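Local coordinates for sulfur oxidation protein soxB (Thermus thermophilus, PDB 2WDD) that probably hydrolyses the sulfur-sulfur bond of cysteine S-thiosulfonate groups at a two-manganese centre, as a thiosulfohydrolase of the Sox sulfur oxidation pathway, at residues A[130-135]-A[163-168]; A[255-260]-A[322-327]. One frame throughout, in Å; residues are numbered along the deposited sequence.

Contact 1 of 2, residues A[130-135]-A[163-168]. With MN (manganese (II) ion), chain H; MN (manganese (II) ion), chain G.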
loop_
_atom_site.group_PDB
_atom_site.type_symbol
_atom_site.label_atom_id
_atom_site.label_comp_id
_atom_site.label_asym_id
_atom_site.label_seq_id
_atom_site.Cartn_x
_atom_site.Cartn_y
_atom_site.Cartn_z
ATOM N N GLY A 130 3.985 -4.300 -9.299
ATOM C CA GLY A 130 4.838 -4.252 -8.127
ATOM C C GLY A 130 4.425 -5.067 -6.910
ATOM O O GLY A 130 5.107 -4.999 -5.888
ATOM N N GLY A 131 3.361 -5.861 -7.008
ATOM C CA GLY A 131 2.967 -6.709 -5.887
ATOM C C GLY A 131 1.910 -6.092 -4.982
ATOM O O GLY A 131 1.494 -4.952 -5.182
ATOM N N ASP A 132 1.487 -6.850 -3.972
ATOM C CA ASP A 132 0.348 -6.476 -3.120
ATOM C C ASP A 132 -0.838 -6.336 -4.051
ATOM O O ASP A 132 -1.585 -5.360 -4.005
ATOM C CB ASP A 132 0.583 -5.182 -2.343
ATOM C CG ASP A 132 1.330 -5.418 -1.049
ATOM O OD1 ASP A 132 1.667 -6.585 -0.761
ATOM O OD2 ASP A 132 1.579 -4.446 -0.315
ATOM N N THR A 133 -0.981 -7.322 -4.930
ATOM C CA THR A 133 -2.020 -7.307 -5.935
ATOM C C THR A 133 -3.175 -8.244 -5.599
ATOM O O THR A 133 -4.337 -7.895 -5.779
ATOM C CB THR A 133 -1.425 -7.736 -7.295
ATOM O OG1 THR A 133 -0.247 -6.968 -7.562
ATOM C CG2 THR A 133 -2.443 -7.562 -8.426
ATOM N N TRP A 134 -2.830 -9.461 -5.198
ATOM C CA TRP A 134 -3.806 -10.537 -5.058
ATOM C C TRP A 134 -4.770 -10.511 -3.901
ATOM O O TRP A 134 -5.742 -11.282 -3.889
ATOM C CB TRP A 134 -3.083 -11.885 -4.990
ATOM C CG TRP A 134 -2.279 -12.253 -6.204
ATOM C CD1 TRP A 134 -2.287 -11.645 -7.436
ATOM C CD2 TRP A 134 -1.427 -13.392 -6.322
ATOM N NE1 TRP A 134 -1.454 -12.321 -8.300
ATOM C CE2 TRP A 134 -0.917 -13.400 -7.641
ATOM C CE3 TRP A 134 -0.997 -14.374 -5.426
ATOM C CZ2 TRP A 134 0.008 -14.351 -8.073
ATOM C CZ3 TRP A 134 -0.097 -15.331 -5.861
ATOM C CH2 TRP A 134 0.391 -15.314 -7.179
ATOM N N THR A 135 -4.454 -9.701 -2.896
ATOM C CA THR A 135 -5.172 -9.731 -1.637
ATOM C C THR A 135 -5.924 -8.470 -1.277
ATOM O O THR A 135 -5.805 -7.435 -1.946
ATOM C CB THR A 135 -4.153 -10.050 -0.516
ATOM O OG1 THR A 135 -3.057 -9.120 -0.597
ATOM C CG2 THR A 135 -3.596 -11.464 -0.691
ATOM N N HIS A 163 4.399 -9.405 -1.714
ATOM C CA HIS A 163 4.386 -9.099 -0.297
ATOM C C HIS A 163 3.149 -9.747 0.335
ATOM O O HIS A 163 3.228 -10.889 0.822
ATOM C CB HIS A 163 4.460 -7.606 0.007
ATOM C CG HIS A 163 4.201 -7.281 1.450
ATOM N ND1 HIS A 163 3.883 -6.012 1.879
ATOM C CD2 HIS A 163 4.161 -8.072 2.551
ATOM C CE1 HIS A 163 3.671 -6.028 3.185
ATOM N NE2 HIS A 163 3.826 -7.270 3.617
ATOM N N TRP A 164 1.999 -9.064 0.280
ATOM C CA TRP A 164 0.777 -9.604 0.897
ATOM C C TRP A 164 0.270 -10.886 0.262
ATOM O O TRP A 164 -0.538 -11.592 0.853
ATOM C CB TRP A 164 -0.344 -8.559 0.956
ATOM C CG TRP A 164 -0.200 -7.618 2.120
ATOM C CD1 TRP A 164 0.548 -6.473 2.169
ATOM C CD2 TRP A 164 -0.873 -7.710 3.372
ATOM N NE1 TRP A 164 0.419 -5.871 3.401
ATOM C CE2 TRP A 164 -0.455 -6.615 4.157
ATOM C CE3 TRP A 164 -1.762 -8.641 3.925
ATOM C CZ2 TRP A 164 -0.885 -6.434 5.473
ATOM C CZ3 TRP A 164 -2.195 -8.445 5.229
ATOM C CH2 TRP A 164 -1.754 -7.355 5.984
ATOM N N GLU A 165 0.752 -11.189 -0.938
ATOM C CA GLU A 165 0.389 -12.421 -1.625
ATOM C C GLU A 165 0.585 -13.609 -0.687
ATOM O O GLU A 165 -0.215 -14.557 -0.671
ATOM C CB GLU A 165 1.344 -12.607 -2.809
ATOM C CG GLU A 165 0.937 -11.858 -4.077
ATOM C CD GLU A 165 1.015 -10.334 -3.978
ATOM O OE1 GLU A 165 1.880 -9.807 -3.239
ATOM O OE2 GLU A 165 0.246 -9.685 -4.724
ATOM N N TRP A 166 1.662 -13.562 0.086
ATOM C CA TRP A 166 1.983 -14.669 0.974
ATOM C C TRP A 166 0.998 -14.923 2.100
ATOM O O TRP A 166 1.092 -15.957 2.762
ATOM C CB TRP A 166 3.404 -14.542 1.498
ATOM C CG TRP A 166 4.384 -14.620 0.363
ATOM C CD1 TRP A 166 4.934 -13.570 -0.312
ATOM C CD2 TRP A 166 4.797 -15.806 -0.330
ATOM N NE1 TRP A 166 5.687 -14.027 -1.372
ATOM C CE2 TRP A 166 5.623 -15.397 -1.401
ATOM C CE3 TRP A 166 4.563 -17.173 -0.143
ATOM C CZ2 TRP A 166 6.244 -16.306 -2.261
ATOM C CZ3 TRP A 166 5.154 -18.072 -1.020
ATOM C CH2 TRP A 166 5.995 -17.635 -2.057
ATOM N N THR A 167 0.067 -13.994 2.334
ATOM C CA THR A 167 -0.923 -14.200 3.392
ATOM C C THR A 167 -1.992 -15.185 2.939
ATOM O O THR A 167 -2.895 -15.527 3.704
ATOM C CB THR A 167 -1.519 -12.884 3.934
ATOM O OG1 THR A 167 -2.255 -12.218 2.909
ATOM C CG2 THR A 167 -0.417 -11.977 4.471
ATOM N N LEU A 168 -1.865 -15.662 1.703
ATOM C CA LEU A 168 -2.758 -16.700 1.196
ATOM C C LEU A 168 -2.169 -18.055 1.581
ATOM O O LEU A 168 -2.832 -19.082 1.447
ATOM C CB LEU A 168 -2.887 -16.630 -0.325
ATOM C CG LEU A 168 -3.613 -15.396 -0.869
ATOM C CD1 LEU A 168 -3.463 -15.314 -2.374
ATOM C CD2 LEU A 168 -5.080 -15.400 -0.470
HETATM MN MN MN H . 3.515 -4.102 0.779
HETATM MN MN MN G . 0.728 -2.415 -0.282
HETATM O O HOH W 1 2.385 -2.325 0.974
#
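Glu165 CG lies over one face of the Trp134 indole, 3.3 Å above its plane and offset toward the rim, with CE3 its nearest ring atom. The Trp164 ring is met at its edge instead: Asp132 OD1 sits in the ring plane, 3.1 Å from CD1. That same CD1 also rests on a face of the His163 imidazole. Glu165 bends at chi2 (68°), turning CD toward the backbone of 130-135. Its OE2 accepts Thr133 N at 2.7 Å on the syn side, slightly out of the carboxylate plane, and Trp134 N at 3.1 Å on the anti side, well out of it (33°), while OE1 takes Asp132 N and, nearly on its C-O axis, His163 N at 3.0 Å. Four amides thus fix the carboxylate, and an alanine at Glu165 would probably leave them without this acceptor and open a gap over the Trp134 face. Asp132 divides its oxygens: OD1 receives Trp164 N in a nearly straight bond of 2.7 Å (168°), and OD2 bridges both manganese ions. One of these is also bound by His163 ND1 at 2.2 Å, water 1 joins the pair, and Asp36, His38, His263, His286 and His288 complete the metal sites. The ligand-bearing loops follow the parallel strands 124-129 and 159-160, neighbours in one sheet, as in metallophosphatases; Trp134 packs on helices 146-155 and 170-179.

Contact 2 of 2, residues A[255-260]-A[322-327]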
loop_
_atom_site.group_PDB
_atom_site.type_symbol
_atom_site.label_atom_id
_atom_site.label_comp_id
_atom_site.label_asym_id
_atom_site.label_seq_id
_atom_site.Cartn_x
_atom_site.Cartn_y
_atom_site.Cartn_z
ATOM N N ALA A 255 22.860 -7.480 -20.430
ATOM C CA ALA A 255 21.935 -6.383 -20.148
ATOM C C ALA A 255 22.646 -5.034 -20.230
ATOM O O ALA A 255 23.698 -4.851 -19.634
ATOM C CB ALA A 255 21.284 -6.560 -18.775
ATOM N N ASN A 256 22.048 -4.089 -20.948
ATOM C CA ASN A 256 22.610 -2.738 -21.056
ATOM C C ASN A 256 22.095 -1.888 -19.901
ATOM O O ASN A 256 22.806 -1.022 -19.390
ATOM C CB ASN A 256 22.192 -2.089 -22.373
ATOM C CG ASN A 256 22.710 -2.847 -23.575
ATOM O OD1 ASN A 256 21.948 -3.487 -24.296
ATOM N ND2 ASN A 256 24.023 -2.844 -23.748
ATOM N N ALA A 257 20.853 -2.149 -19.499
ATOM C CA ALA A 257 20.215 -1.388 -18.428
ATOM C C ALA A 257 19.545 -2.336 -17.454
ATOM O O ALA A 257 19.130 -3.425 -17.835
ATOM C CB ALA A 257 19.193 -0.418 -18.999
ATOM N N VAL A 258 19.441 -1.911 -16.200
ATOM C CA VAL A 258 18.855 -2.752 -15.165
ATOM C C VAL A 258 17.764 -2.012 -14.400
ATOM O O VAL A 258 17.992 -0.925 -13.879
ATOM C CB VAL A 258 19.949 -3.275 -14.205
ATOM C CG1 VAL A 258 19.325 -4.037 -13.019
ATOM C CG2 VAL A 258 20.941 -4.165 -14.958
ATOM N N VAL A 259 16.583 -2.613 -14.352
ATOM C CA VAL A 259 15.442 -2.049 -13.638
ATOM C C VAL A 259 15.121 -2.984 -12.478
ATOM O O VAL A 259 14.969 -4.185 -12.692
ATOM C CB VAL A 259 14.208 -1.948 -14.564
ATOM C CG1 VAL A 259 12.996 -1.374 -13.804
ATOM C CG2 VAL A 259 14.529 -1.128 -15.813
ATOM N N LEU A 260 14.999 -2.440 -11.268
ATOM C CA LEU A 260 14.616 -3.255 -10.116
ATOM C C LEU A 260 13.124 -3.032 -9.854
ATOM O O LEU A 260 12.725 -1.918 -9.561
ATOM C CB LEU A 260 15.414 -2.872 -8.861
ATOM C CG LEU A 260 15.021 -3.640 -7.587
ATOM C CD1 LEU A 260 15.438 -5.111 -7.712
ATOM C CD2 LEU A 260 15.649 -3.018 -6.360
ATOM N N GLY A 322 25.553 1.382 -21.702
ATOM C CA GLY A 322 25.820 1.230 -20.285
ATOM C C GLY A 322 24.717 1.585 -19.299
ATOM O O GLY A 322 24.985 1.678 -18.105
ATOM N N GLY A 323 23.497 1.820 -19.772
ATOM C CA GLY A 323 22.421 2.146 -18.842
ATOM C C GLY A 323 21.261 2.901 -19.447
ATOM O O GLY A 323 20.889 2.678 -20.594
ATOM N N ILE A 324 20.645 3.761 -18.636
ATOM C CA ILE A 324 19.528 4.579 -19.088
ATOM C C ILE A 324 20.075 5.978 -19.362
ATOM O O ILE A 324 20.599 6.637 -18.455
ATOM C CB ILE A 324 18.383 4.626 -18.031
ATOM C CG1 ILE A 324 17.773 3.232 -17.853
ATOM C CG2 ILE A 324 17.303 5.643 -18.448
ATOM C CD1 ILE A 324 16.833 3.123 -16.636
ATOM N N ALA A 325 20.009 6.410 -20.619
ATOM C CA ALA A 325 20.513 7.735 -20.972
ATOM C C ALA A 325 19.563 8.812 -20.479
ATOM O O ALA A 325 19.981 9.838 -19.935
ATOM C CB ALA A 325 20.699 7.844 -22.494
ATOM N N ASN A 326 18.275 8.574 -20.673
ATOM C CA ASN A 326 17.273 9.519 -20.229
ATOM C C ASN A 326 15.935 8.801 -20.104
ATOM O O ASN A 326 15.777 7.675 -20.571
ATOM C CB ASN A 326 17.166 10.692 -21.208
ATOM C CG ASN A 326 16.913 12.015 -20.504
ATOM O OD1 ASN A 326 16.245 12.062 -19.472
ATOM N ND2 ASN A 326 17.446 13.103 -21.062
ATOM N N LEU A 327 14.976 9.455 -19.463
ATOM C CA LEU A 327 13.662 8.850 -19.295
ATOM C C LEU A 327 12.569 9.885 -19.176
ATOM O O LEU A 327 12.808 11.023 -18.766
ATOM C CB LEU A 327 13.638 7.945 -18.057
ATOM C CG LEU A 327 13.568 8.629 -16.685
ATOM C CD1 LEU A 327 13.469 7.551 -15.588
ATOM C CD2 LEU A 327 14.766 9.523 -16.458
#
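Ala257 CB and Ile324 CG1 meet at 4.1 Å, the one apolar side-chain contact between 255-260 and 322-327. The Ile324 conformation accounts for it: chi1 of -65° sets CG1 anti to the carbonyl carbon and beside the backbone N, so this branch, rather than CG2, comes nearer to Ala257. An extended chi2 (168°) then carries CD1 onward from CG1. Ala257 CB points at the other segment and also lies 3.9 Å from Gly323 O, so the methyl packs against backbone as well as side chain.

The tighter approach is made by main chain. Asn256 O comes within 2.9 Å of Gly323 N, but the angle is too poor for a hydrogen bond; the same oxygen lies 3.2 Å from Gly323 CA in a bent CA-H...O contact. It accepts a hydrogen bond from Arg251 NH1. The backbone angles of Gly323 would jam any CB against the carbonyl O of Gly322, so the chain here calls for glycine. The Asn256 side chain, its CG placed beside the backbone N by a chi1 of -62°, ties two neighbouring parts together, OD1 accepting Ala211 N and ND2 donating to Lys321 O.

This packing joins the starts of strands from two different sheets. Strand 257-262 runs between 210-217 and 281-284, whereas 323-333, which carries a classic beta bulge where Ala325 and Asn326 both face Lys318, is an outermost strand beside 311-320, whose Leu319 touches both Ala257 and Ile324.

How the contacts relate
Contact 1 closes before contact 2 opens along the chain; their centres are 28 Å apart, and they do not touch. Both involve the sheet that runs 183-184, 159-160, 124-129, 29-34, 311-320, 323-333: contact 1 uses loops following two of its parallel strands, contact 2 its outermost strand at the other side. Contact 2 also reaches the second sheet, through strand 257-262. That strand leads directly to His263, a manganese ligand whose ND1 is hydrogen-bonded to Gly130 O of contact 1. Contact 1, centred about 10 Å from the centre of the chain, supplies two manganese ligands, Asp132 and His163; contact 2, centred about 27 Å from the same point, joins the two sheets at the starts of two of their strands.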